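Local coordinates for protein methyl transferase from Methanosarcina acetivorans (Methanosarcina acetivorans, PDB 6MRO) that binds S-adenosyl-L-homocysteine and calcium and probably transfers methyl groups from S-adenosylmethionine, at residues D56-D61 / K80-V85; N46-A51 / I75-K80; L37-G42 / G86-M91. The protein carries 1 engineered substitution. One frame throughout, in Å; residues are numbered along the deposited sequence.

Interaction 1: D56-D61 / K80-V85. With SAH (S-adenosyl-L-homocysteine), chain B.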
loop_
_atom_site.group_PDB
_atom_site.type_symbol
_atom_site.label_atom_id
_atom_site.label_comp_id
_atom_site.label_asym_id
_atom_site.label_seq_id
_atom_site.Cartn_x
_atom_site.Cartn_y
_atom_site.Cartn_z
ATOM N N ASP A 56 9.115 -9.616 8.401
ATOM C CA ASP A 56 10.232 -9.528 7.454
ATOM C C ASP A 56 9.745 -8.703 6.273
ATOM O O ASP A 56 8.954 -9.193 5.464
ATOM C CB ASP A 56 10.658 -10.911 6.965
ATOM C CG ASP A 56 11.184 -11.797 8.071
ATOM O OD1 ASP A 56 11.764 -11.272 9.050
ATOM O OD2 ASP A 56 11.003 -13.027 7.955
ATOM N N VAL A 57 10.213 -7.462 6.150
ATOM C CA VAL A 57 9.563 -6.491 5.277
ATOM C C VAL A 57 10.390 -6.242 4.027
ATOM O O VAL A 57 11.607 -6.026 4.101
ATOM C CB VAL A 57 9.289 -5.166 6.002
ATOM C CG1 VAL A 57 8.566 -4.197 5.052
ATOM C CG2 VAL A 57 8.408 -5.438 7.200
ATOM N N THR A 58 9.708 -6.260 2.885
ATOM C CA THR A 58 10.212 -5.750 1.617
ATOM C C THR A 58 9.337 -4.586 1.184
ATOM O O THR A 58 8.112 -4.654 1.286
ATOM C CB THR A 58 10.195 -6.849 0.542
ATOM O OG1 THR A 58 11.084 -7.907 0.929
ATOM C CG2 THR A 58 10.667 -6.281 -0.796
ATOM N N GLY A 59 9.968 -3.507 0.721
ATOM C CA GLY A 59 9.219 -2.404 0.152
ATOM C C GLY A 59 9.664 -2.128 -1.268
ATOM O O GLY A 59 10.866 -2.099 -1.536
ATOM N N ILE A 60 8.721 -1.926 -2.186
ATOM C CA ILE A 60 9.027 -1.705 -3.593
ATOM C C ILE A 60 8.398 -0.390 -4.042
ATOM O O ILE A 60 7.260 -0.066 -3.676
ATOM C CB ILE A 60 8.549 -2.890 -4.458
ATOM C CG1 ILE A 60 8.825 -2.623 -5.934
ATOM C CG2 ILE A 60 7.069 -3.226 -4.174
ATOM C CD1 ILE A 60 8.665 -3.836 -6.790
ATOM N N ASP A 61 9.157 0.395 -4.806
ATOM C CA ASP A 61 8.637 1.659 -5.311
ATOM C C ASP A 61 9.395 2.015 -6.579
ATOM O O ASP A 61 10.569 1.672 -6.728
ATOM C CB ASP A 61 8.773 2.777 -4.269
ATOM C CG ASP A 61 7.849 3.962 -4.547
ATOM O OD1 ASP A 61 8.114 4.733 -5.497
ATOM O OD2 ASP A 61 6.857 4.133 -3.802
ATOM N N LYS A 80 15.871 -3.409 9.915
ATOM C CA LYS A 80 16.220 -4.034 8.692
ATOM C C LYS A 80 15.014 -4.151 7.806
ATOM O O LYS A 80 14.037 -4.690 8.208
ATOM C CB LYS A 80 16.713 -5.451 8.938
ATOM C CG LYS A 80 17.942 -5.578 9.800
ATOM C CD LYS A 80 19.185 -4.945 9.180
ATOM C CE LYS A 80 20.455 -5.113 9.983
ATOM N NZ LYS A 80 21.581 -4.433 9.285
ATOM N N VAL A 81 15.090 -3.600 6.611
ATOM C CA VAL A 81 14.042 -3.689 5.635
ATOM C C VAL A 81 14.696 -3.848 4.287
ATOM O O VAL A 81 15.714 -3.266 4.072
ATOM C CB VAL A 81 13.157 -2.441 5.546
ATOM C CG1 VAL A 81 12.106 -2.626 4.477
ATOM C CG2 VAL A 81 12.511 -2.100 6.846
ATOM N N ASN A 82 14.095 -4.631 3.399
ATOM C CA ASN A 82 14.564 -4.857 2.029
ATOM C C ASN A 82 13.839 -3.877 1.102
ATOM O O ASN A 82 12.760 -4.162 0.584
ATOM C CB ASN A 82 14.322 -6.316 1.648
ATOM C CG ASN A 82 14.767 -6.659 0.240
ATOM O OD1 ASN A 82 15.807 -6.214 -0.232
ATOM N ND2 ASN A 82 13.970 -7.482 -0.435
ATOM N N PHE A 83 14.430 -2.696 0.897
ATOM C CA PHE A 83 13.844 -1.669 0.037
ATOM C C PHE A 83 14.416 -1.798 -1.369
ATOM O O PHE A 83 15.643 -1.820 -1.547
ATOM C CB PHE A 83 14.130 -0.265 0.581
ATOM C CG PHE A 83 13.224 0.155 1.707
ATOM C CD1 PHE A 83 11.856 0.269 1.516
ATOM C CD2 PHE A 83 13.750 0.451 2.959
ATOM C CE1 PHE A 83 11.025 0.663 2.554
ATOM C CE2 PHE A 83 12.935 0.847 3.993
ATOM C CZ PHE A 83 11.565 0.951 3.793
ATOM N N ILE A 84 13.544 -1.888 -2.369
ATOM C CA ILE A 84 14.008 -2.084 -3.737
ATOM C C ILE A 84 13.244 -1.172 -4.683
ATOM O O ILE A 84 12.049 -0.912 -4.502
ATOM C CB ILE A 84 13.906 -3.562 -4.191
ATOM C CG1 ILE A 84 12.464 -4.052 -4.254
ATOM C CG2 ILE A 84 14.726 -4.471 -3.282
ATOM C CD1 ILE A 84 12.364 -5.505 -4.693
ATOM N N VAL A 85 13.960 -0.666 -5.684
ATOM C CA VAL A 85 13.353 0.085 -6.772
ATOM C C VAL A 85 12.760 -0.913 -7.750
ATOM O O VAL A 85 13.446 -1.849 -8.181
ATOM C CB VAL A 85 14.392 0.981 -7.466
ATOM C CG1 VAL A 85 13.752 1.694 -8.647
ATOM C CG2 VAL A 85 14.989 1.994 -6.482
HETATM N N SAH B . 2.892 4.138 0.367
HETATM C CA SAH B . 3.599 5.428 0.482
HETATM C CB SAH B . 3.568 6.174 -0.846
HETATM C CG SAH B . 2.166 6.319 -1.437
HETATM S SD SAH B . 2.104 7.366 -2.909
HETATM C C SAH B . 3.006 6.305 1.574
HETATM O O SAH B . 1.959 5.977 2.151
HETATM O OXT SAH B . 3.571 7.366 1.881
HETATM C "C5'" SAH B . 2.109 6.028 -4.142
HETATM C "C4'" SAH B . 3.502 5.443 -4.384
HETATM O "O4'" SAH B . 3.407 4.419 -5.365
HETATM C "C3'" SAH B . 4.552 6.440 -4.872
HETATM O "O3'" SAH B . 5.661 6.364 -3.989
HETATM C "C2'" SAH B . 4.872 5.968 -6.284
HETATM O "O2'" SAH B . 6.214 6.182 -6.695
HETATM C "C1'" SAH B . 4.538 4.487 -6.210
HETATM N N9 SAH B . 4.180 3.850 -7.482
HETATM C C8 SAH B . 3.302 4.298 -8.445
HETATM N N7 SAH B . 3.237 3.373 -9.419
HETATM C C5 SAH B . 4.041 2.336 -9.079
HETATM C C6 SAH B . 4.357 1.134 -9.707
HETATM N N6 SAH B . 3.824 0.822 -10.881
HETATM N N1 SAH B . 5.232 0.273 -9.099
HETATM C C2 SAH B . 5.792 0.586 -7.874
HETATM N N3 SAH B . 5.494 1.780 -7.255
HETATM C C4 SAH B . 4.621 2.625 -7.854
HETATM O O HOH W 1 12.213 -6.494 7.942
#
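Two parallel strands of a class I methyltransferase Rossmann-like sheet meet here, the first and last elements of a beta-alpha-beta crossover through helix 64-76, and the ribose site lies at the end of the first. Asn-82 straddles Thr-58, its backbone N giving a nearly straight bond (176°) to Val-57 O, while its carbonyl O accepts Gly-59 N from above the carbonyl plane. Further on, Ile-84 N reaches Gly-59 O at 2.8 Å, nearly along the C=O axis, and Ile-84 O takes Asp-61 N. Thr-58 and Asn-82 lie side by side on one face; with CG anti to its backbone N, Asn-82 swings ND2 to Thr-58 OG1, 3.2 Å away and close to the amide plane. An alanine at Thr-58 would remove OG1 and CG2 and would probably leave the Asn-82 amide less firmly oriented. On the other face Gly-59 is closely overlaid by Phe-83: a CB would fall only 2.9 Å from Phe-83 CE1. Val-81 CG1 sits over the centre of that ring, 3.5 Å above its plane, and also meets Val-57 CG1. Asp-61, CG anti to its backbone N (chi1 -161°), grips both ribose hydroxyls, accepting SAH O2' on OD1 (2.7 Å) and SAH O3' on OD2 (2.5 Å); Gly-42 N and Ala-63 N also bond to the carboxylate and steady it. Strand 35-39 flanks strand 56-61 on its other edge, while helices 45-51 and 64-76 pack over the face bearing Phe-83, touching it through Ala-47 and Ala-70.

Interaction 2: N46-A51 / I75-K80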
loop_
_atom_site.group_PDB
_atom_site.type_symbol
_atom_site.label_atom_id
_atom_site.label_comp_id
_atom_site.label_asym_id
_atom_site.label_seq_id
_atom_site.Cartn_x
_atom_site.Cartn_y
_atom_site.Cartn_z
ATOM N N ASN A 46 5.358 3.068 6.654
ATOM C CA ASN A 46 4.575 1.878 6.981
ATOM C C ASN A 46 5.451 0.634 6.993
ATOM O O ASN A 46 5.266 -0.258 7.830
ATOM C CB ASN A 46 3.429 1.700 5.991
ATOM C CG ASN A 46 2.363 2.767 6.139
ATOM O OD1 ASN A 46 2.027 3.155 7.257
ATOM N ND2 ASN A 46 1.780 3.198 5.016
ATOM N N ALA A 47 6.408 0.560 6.069
ATOM C CA ALA A 47 7.265 -0.618 5.983
ATOM C C ALA A 47 8.124 -0.752 7.227
ATOM O O ALA A 47 8.265 -1.849 7.780
ATOM C CB ALA A 47 8.142 -0.527 4.730
ATOM N N ILE A 48 8.674 0.367 7.704
ATOM C CA ILE A 48 9.481 0.341 8.917
ATOM C C ILE A 48 8.623 -0.056 10.110
ATOM O O ILE A 48 9.056 -0.812 10.985
ATOM C CB ILE A 48 10.166 1.709 9.118
ATOM C CG1 ILE A 48 11.254 1.903 8.051
ATOM C CG2 ILE A 48 10.759 1.812 10.515
ATOM C CD1 ILE A 48 11.813 3.319 7.971
ATOM N N MET A 49 7.386 0.423 10.153
ATOM C CA MET A 49 6.503 0.053 11.252
ATOM C C MET A 49 6.285 -1.458 11.291
ATOM O O MET A 49 6.352 -2.082 12.363
ATOM C CB MET A 49 5.180 0.808 11.114
ATOM C CG MET A 49 4.271 0.636 12.297
ATOM S SD MET A 49 3.198 -0.769 12.001
ATOM C CE MET A 49 2.167 -0.144 10.675
ATOM N N LEU A 50 6.023 -2.066 10.138
ATOM C CA LEU A 50 5.834 -3.515 10.092
ATOM C C LEU A 50 7.091 -4.239 10.546
ATOM O O LEU A 50 7.023 -5.242 11.264
ATOM C CB LEU A 50 5.464 -3.953 8.675
ATOM C CG LEU A 50 4.020 -3.656 8.255
ATOM C CD1 LEU A 50 3.692 -4.301 6.912
ATOM C CD2 LEU A 50 3.079 -4.137 9.325
ATOM N N ALA A 51 8.257 -3.729 10.127
ATOM C CA ALA A 51 9.530 -4.316 10.524
ATOM C C ALA A 51 9.745 -4.219 12.026
ATOM O O ALA A 51 10.280 -5.148 12.641
ATOM C CB ALA A 51 10.671 -3.634 9.759
ATOM N N ILE A 75 18.056 2.729 8.216
ATOM C CA ILE A 75 19.391 2.703 8.809
ATOM C C ILE A 75 19.425 3.579 10.056
ATOM O O ILE A 75 19.924 3.171 11.113
ATOM C CB ILE A 75 20.438 3.144 7.772
ATOM C CG1 ILE A 75 20.638 2.040 6.727
ATOM C CG2 ILE A 75 21.763 3.503 8.449
ATOM C CD1 ILE A 75 21.131 2.550 5.390
ATOM N N GLU A 76 18.865 4.787 9.957
ATOM C CA GLU A 76 18.814 5.689 11.103
ATOM C C GLU A 76 18.072 5.063 12.274
ATOM O O GLU A 76 18.495 5.193 13.428
ATOM C CB GLU A 76 18.154 7.011 10.702
ATOM C CG GLU A 76 18.488 8.161 11.630
ATOM C CD GLU A 76 19.985 8.433 11.713
ATOM O OE1 GLU A 76 20.622 7.984 12.688
ATOM O OE2 GLU A 76 20.522 9.109 10.811
ATOM N N ARG A 77 16.972 4.369 12.001
ATOM C CA ARG A 77 16.134 3.820 13.056
ATOM C C ARG A 77 16.486 2.380 13.411
ATOM O O ARG A 77 15.711 1.727 14.122
ATOM C CB ARG A 77 14.667 3.930 12.655
ATOM C CG ARG A 77 14.267 5.364 12.394
ATOM C CD ARG A 77 12.967 5.461 11.639
ATOM N NE ARG A 77 12.600 6.853 11.395
ATOM C CZ ARG A 77 11.451 7.238 10.844
ATOM N NH1 ARG A 77 10.554 6.335 10.470
ATOM N NH2 ARG A 77 11.206 8.528 10.659
ATOM N N HIS A 78 17.627 1.878 12.932
ATOM C CA HIS A 78 18.163 0.575 13.330
ATOM C C HIS A 78 17.170 -0.548 13.049
ATOM O O HIS A 78 16.913 -1.412 13.888
ATOM C CB HIS A 78 18.583 0.587 14.801
ATOM C CG HIS A 78 19.381 1.796 15.175
ATOM N ND1 HIS A 78 20.715 1.934 14.853
ATOM C CD2 HIS A 78 19.027 2.939 15.809
ATOM C CE1 HIS A 78 21.152 3.102 15.290
ATOM N NE2 HIS A 78 20.147 3.732 15.872
ATOM N N VAL A 79 16.651 -0.562 11.849
ATOM C CA VAL A 79 15.699 -1.556 11.461
ATOM C C VAL A 79 16.099 -2.132 10.118
ATOM O O VAL A 79 16.589 -1.459 9.298
ATOM C CB VAL A 79 14.297 -0.916 11.377
ATOM C CG1 VAL A 79 13.305 -1.900 10.859
ATOM C CG2 VAL A 79 13.851 -0.382 12.692
ATOM N N LYS A 80 15.871 -3.409 9.915
ATOM C CA LYS A 80 16.220 -4.034 8.692
ATOM C C LYS A 80 15.014 -4.151 7.806
ATOM O O LYS A 80 14.037 -4.690 8.208
ATOM C CB LYS A 80 16.713 -5.451 8.938
ATOM C CG LYS A 80 17.942 -5.578 9.800
ATOM C CD LYS A 80 19.185 -4.945 9.180
ATOM C CE LYS A 80 20.455 -5.113 9.983
ATOM N NZ LYS A 80 21.581 -4.433 9.285
#
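Val-79 has CG1 anti to its backbone N (chi1 175°) and CG2 anti to the carbonyl carbon, which sets its two methyls against different residues of helix 45-51. CG1 presses on Ala-51 CB at 3.3 Å, tighter than usual for two carbons. The other branch, Val-79 CG2, approaches Ile-48 CG2 more loosely, at 4.4 Å. In Ile-48 it is CG2 that stands anti to the backbone N, while CG1 lies anti to the carbonyl carbon (chi1 -70°) and carries CD1 toward Arg-77. There the two side chains cross at about a right angle, with Ile-48 CD1 4.1 Å from Arg-77 NH1. Arg-77 is extended from CG to NE, and its charge is answered by a salt bridge from NH1 to Glu-45, so the isoleucine methyl borders an already paired guanidinium. The segment 75-80 is where helix 64-76 of the Rossmann-like fold ends in a Schellman motif: His-78, at positive phi (58°), is the C-prime residue, with its N bonded to Ile-75 O and Val-79 N bonded to Ala-74 O. That reversal turns the chain so that Val-79 faces helix 45-51 on the way into the strand that follows. No hydrogen bond joins the two segments; besides the valine and isoleucine methyls, Ala-51 CB takes part, lying 3.9 Å from the backbone O of Lys-80. Nearby, Lys-52 NZ, just past the helix end, bonds to Arg-77 O.

Interaction 3: L37-G42 / G86-M91. With SAH (S-adenosyl-L-homocysteine), chain B.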
loop_
_atom_site.group_PDB
_atom_site.type_symbol
_atom_site.label_atom_id
_atom_site.label_comp_id
_atom_site.label_asym_id
_atom_site.label_seq_id
_atom_site.Cartn_x
_atom_site.Cartn_y
_atom_site.Cartn_z
ATOM N N LEU A 37 5.109 -7.415 2.139
ATOM C CA LEU A 37 5.495 -6.536 1.038
ATOM C C LEU A 37 4.676 -5.249 1.079
ATOM O O LEU A 37 3.445 -5.292 1.103
ATOM C CB LEU A 37 5.282 -7.246 -0.299
ATOM C CG LEU A 37 5.508 -6.415 -1.565
ATOM C CD1 LEU A 37 6.997 -6.178 -1.787
ATOM C CD2 LEU A 37 4.955 -7.183 -2.752
ATOM N N ASP A 38 5.349 -4.110 1.060
ATOM C CA ASP A 38 4.677 -2.816 0.967
ATOM C C ASP A 38 4.840 -2.357 -0.478
ATOM O O ASP A 38 5.945 -2.004 -0.891
ATOM C CB ASP A 38 5.280 -1.812 1.959
ATOM C CG ASP A 38 4.576 -0.448 1.932
ATOM O OD1 ASP A 38 3.862 -0.157 0.961
ATOM O OD2 ASP A 38 4.749 0.348 2.887
ATOM N N ILE A 39 3.751 -2.408 -1.264
ATOM C CA ILE A 39 3.819 -2.064 -2.684
ATOM C C ILE A 39 3.615 -0.559 -2.834
ATOM O O ILE A 39 2.679 0.016 -2.265
ATOM C CB ILE A 39 2.794 -2.879 -3.508
ATOM C CG1 ILE A 39 1.384 -2.779 -2.946
ATOM C CG2 ILE A 39 3.193 -4.353 -3.567
ATOM C CD1 ILE A 39 0.323 -3.491 -3.850
ATOM N N GLY A 40 4.516 0.089 -3.571
ATOM C CA GLY A 40 4.503 1.541 -3.646
ATOM C C GLY A 40 4.815 2.149 -2.293
ATOM O O GLY A 40 4.078 3.007 -1.809
ATOM N N CYS A 41 5.918 1.711 -1.684
ATOM C CA CYS A 41 6.181 1.992 -0.283
ATOM C C CYS A 41 6.624 3.429 -0.012
ATOM O O CYS A 41 6.691 3.816 1.160
ATOM C CB CYS A 41 7.238 1.033 0.251
ATOM S SG CYS A 41 8.852 1.232 -0.584
ATOM N N GLY A 42 6.954 4.205 -1.036
ATOM C CA GLY A 42 7.369 5.576 -0.768
ATOM C C GLY A 42 8.584 5.630 0.138
ATOM O O GLY A 42 9.496 4.801 0.044
ATOM N N GLY A 86 11.505 -0.717 -8.117
ATOM C CA GLY A 86 10.859 -1.682 -8.988
ATOM C C GLY A 86 9.433 -1.292 -9.301
ATOM O O GLY A 86 8.851 -0.387 -8.688
ATOM N N ASN A 87 8.874 -2.014 -10.267
ATOM C CA ASN A 87 7.532 -1.785 -10.785
ATOM C C ASN A 87 6.626 -2.916 -10.322
ATOM O O ASN A 87 6.889 -4.079 -10.627
ATOM C CB ASN A 87 7.562 -1.724 -12.310
ATOM C CG ASN A 87 6.302 -1.157 -12.894
ATOM O OD1 ASN A 87 5.205 -1.314 -12.341
ATOM N ND2 ASN A 87 6.445 -0.491 -14.033
ATOM N N VAL A 88 5.553 -2.573 -9.609
ATOM C CA VAL A 88 4.629 -3.584 -9.104
ATOM C C VAL A 88 3.977 -4.337 -10.257
ATOM O O VAL A 88 3.658 -5.523 -10.135
ATOM C CB VAL A 88 3.592 -2.920 -8.175
ATOM C CG1 VAL A 88 2.380 -3.832 -7.942
ATOM C CG2 VAL A 88 4.261 -2.561 -6.848
ATOM N N LEU A 89 3.804 -3.678 -11.405
ATOM C CA LEU A 89 3.252 -4.320 -12.590
ATOM C C LEU A 89 4.241 -5.261 -13.265
ATOM O O LEU A 89 3.876 -5.907 -14.257
ATOM C CB LEU A 89 2.780 -3.260 -13.587
ATOM C CG LEU A 89 1.747 -2.251 -13.078
ATOM C CD1 LEU A 89 1.357 -1.279 -14.185
ATOM C CD2 LEU A 89 0.516 -2.958 -12.528
ATOM N N GLU A 90 5.474 -5.353 -12.752
ATOM C CA GLU A 90 6.494 -6.253 -13.280
ATOM C C GLU A 90 7.141 -7.093 -12.183
ATOM O O GLU A 90 8.208 -7.676 -12.411
ATOM C CB GLU A 90 7.581 -5.465 -14.017
ATOM C CG GLU A 90 7.124 -4.770 -15.281
ATOM C CD GLU A 90 8.079 -3.671 -15.693
ATOM O OE1 GLU A 90 9.137 -3.528 -15.040
ATOM O OE2 GLU A 90 7.776 -2.950 -16.669
ATOM N N MET A 91 6.544 -7.166 -10.994
ATOM C CA MET A 91 7.275 -7.779 -9.893
ATOM C C MET A 91 7.278 -9.298 -9.943
ATOM O O MET A 91 7.865 -9.923 -9.055
ATOM C CB MET A 91 6.734 -7.299 -8.542
ATOM C CG MET A 91 5.304 -7.663 -8.230
ATOM S SD MET A 91 4.886 -6.976 -6.629
ATOM C CE MET A 91 3.126 -7.311 -6.572
HETATM N N SAH B . 2.892 4.138 0.367
HETATM C CA SAH B . 3.599 5.428 0.482
HETATM C CB SAH B . 3.568 6.174 -0.846
HETATM C CG SAH B . 2.166 6.319 -1.437
HETATM S SD SAH B . 2.104 7.366 -2.909
HETATM C C SAH B . 3.006 6.305 1.574
HETATM O O SAH B . 1.959 5.977 2.151
HETATM O OXT SAH B . 3.571 7.366 1.881
HETATM C "C5'" SAH B . 2.109 6.028 -4.142
HETATM C "C4'" SAH B . 3.502 5.443 -4.384
HETATM O "O4'" SAH B . 3.407 4.419 -5.365
HETATM C "C3'" SAH B . 4.552 6.440 -4.872
HETATM O "O3'" SAH B . 5.661 6.364 -3.989
HETATM C "C2'" SAH B . 4.872 5.968 -6.284
HETATM O "O2'" SAH B . 6.214 6.182 -6.695
HETATM C "C1'" SAH B . 4.538 4.487 -6.210
HETATM N N9 SAH B . 4.180 3.850 -7.482
HETATM C C8 SAH B . 3.302 4.298 -8.445
HETATM N N7 SAH B . 3.237 3.373 -9.419
HETATM C C5 SAH B . 4.041 2.336 -9.079
HETATM C C6 SAH B . 4.357 1.134 -9.707
HETATM N N6 SAH B . 3.824 0.822 -10.881
HETATM N N1 SAH B . 5.232 0.273 -9.099
HETATM C C2 SAH B . 5.792 0.586 -7.874
HETATM N N3 SAH B . 5.494 1.780 -7.255
HETATM C C4 SAH B . 4.621 2.625 -7.854
#
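The cofactor pocket of this Rossmann-like methyltransferase is built at the C-terminal ends of the parallel strands, where strand 35-39 runs into a glycine-rich turn and the loop after strand 82-85 comes across beside it. Behind the ligand the contact is apolar. Ile-39 and Val-88 cross at about a right angle, Ile-39 CB meeting Val-88 CG2 at 3.7 Å. Val-88 CG2 is anti to the carbonyl carbon, and besides Ile-39 it touches SAH C2, 3.6 Å away, so one methyl joins the strand to the adenine. Deeper along the strand, Leu-37 and Met-91 meet tip to tip, Leu-37 CD2 against the sulfur SD; Met-91 holds CG in the crowded position between backbone N and carbonyl carbon (chi1 63°) and is extended beyond it, which brings CE toward Ile-39 CG2. Phe-120 of helix 114-127 packs against both Ile-39 and Val-88. At the other end of the ligand, Gly-40 O accepts the SAH amino N at 2.7 Å. Gly-40 and Gly-42 both have positive phi, and a CB on either would clash with SAH, at O4' and CB respectively. The adenine is read along its N1 and N6 edge: Val-88 N donates to SAH N1 in a nearly straight bond (174°), and Asn-87 OD1 accepts SAH N6 while also taking Leu-89 N at 2.9 Å, closing an Asx turn.

How the interactions relate
Interactions 1 and 3 are buried and share the cofactor, while interaction 2 lies nearer the surface, its touching residues away from the annotated sites although Asn-46 in its helix reaches SAH. Strands 56-61 and 35-39 are neighbours in the sheet, so the first and third contacts are linked through it: Thr-58 O meets Asp-38 N, and Asp-61 OD2 reaches Gly-42 N. Interaction 1 relies on backbone hydrogen bonds, interaction 3 on apolar packing behind polar contacts to SAH, and interaction 2 on methyl contacts, one against a guanidinium, with no hydrogen bond between its segments. Lys-80 belongs to both 1 and 2, and Val-57 and Val-81 rest against Ala-51, so that helix 45-51 packs on the strand pair.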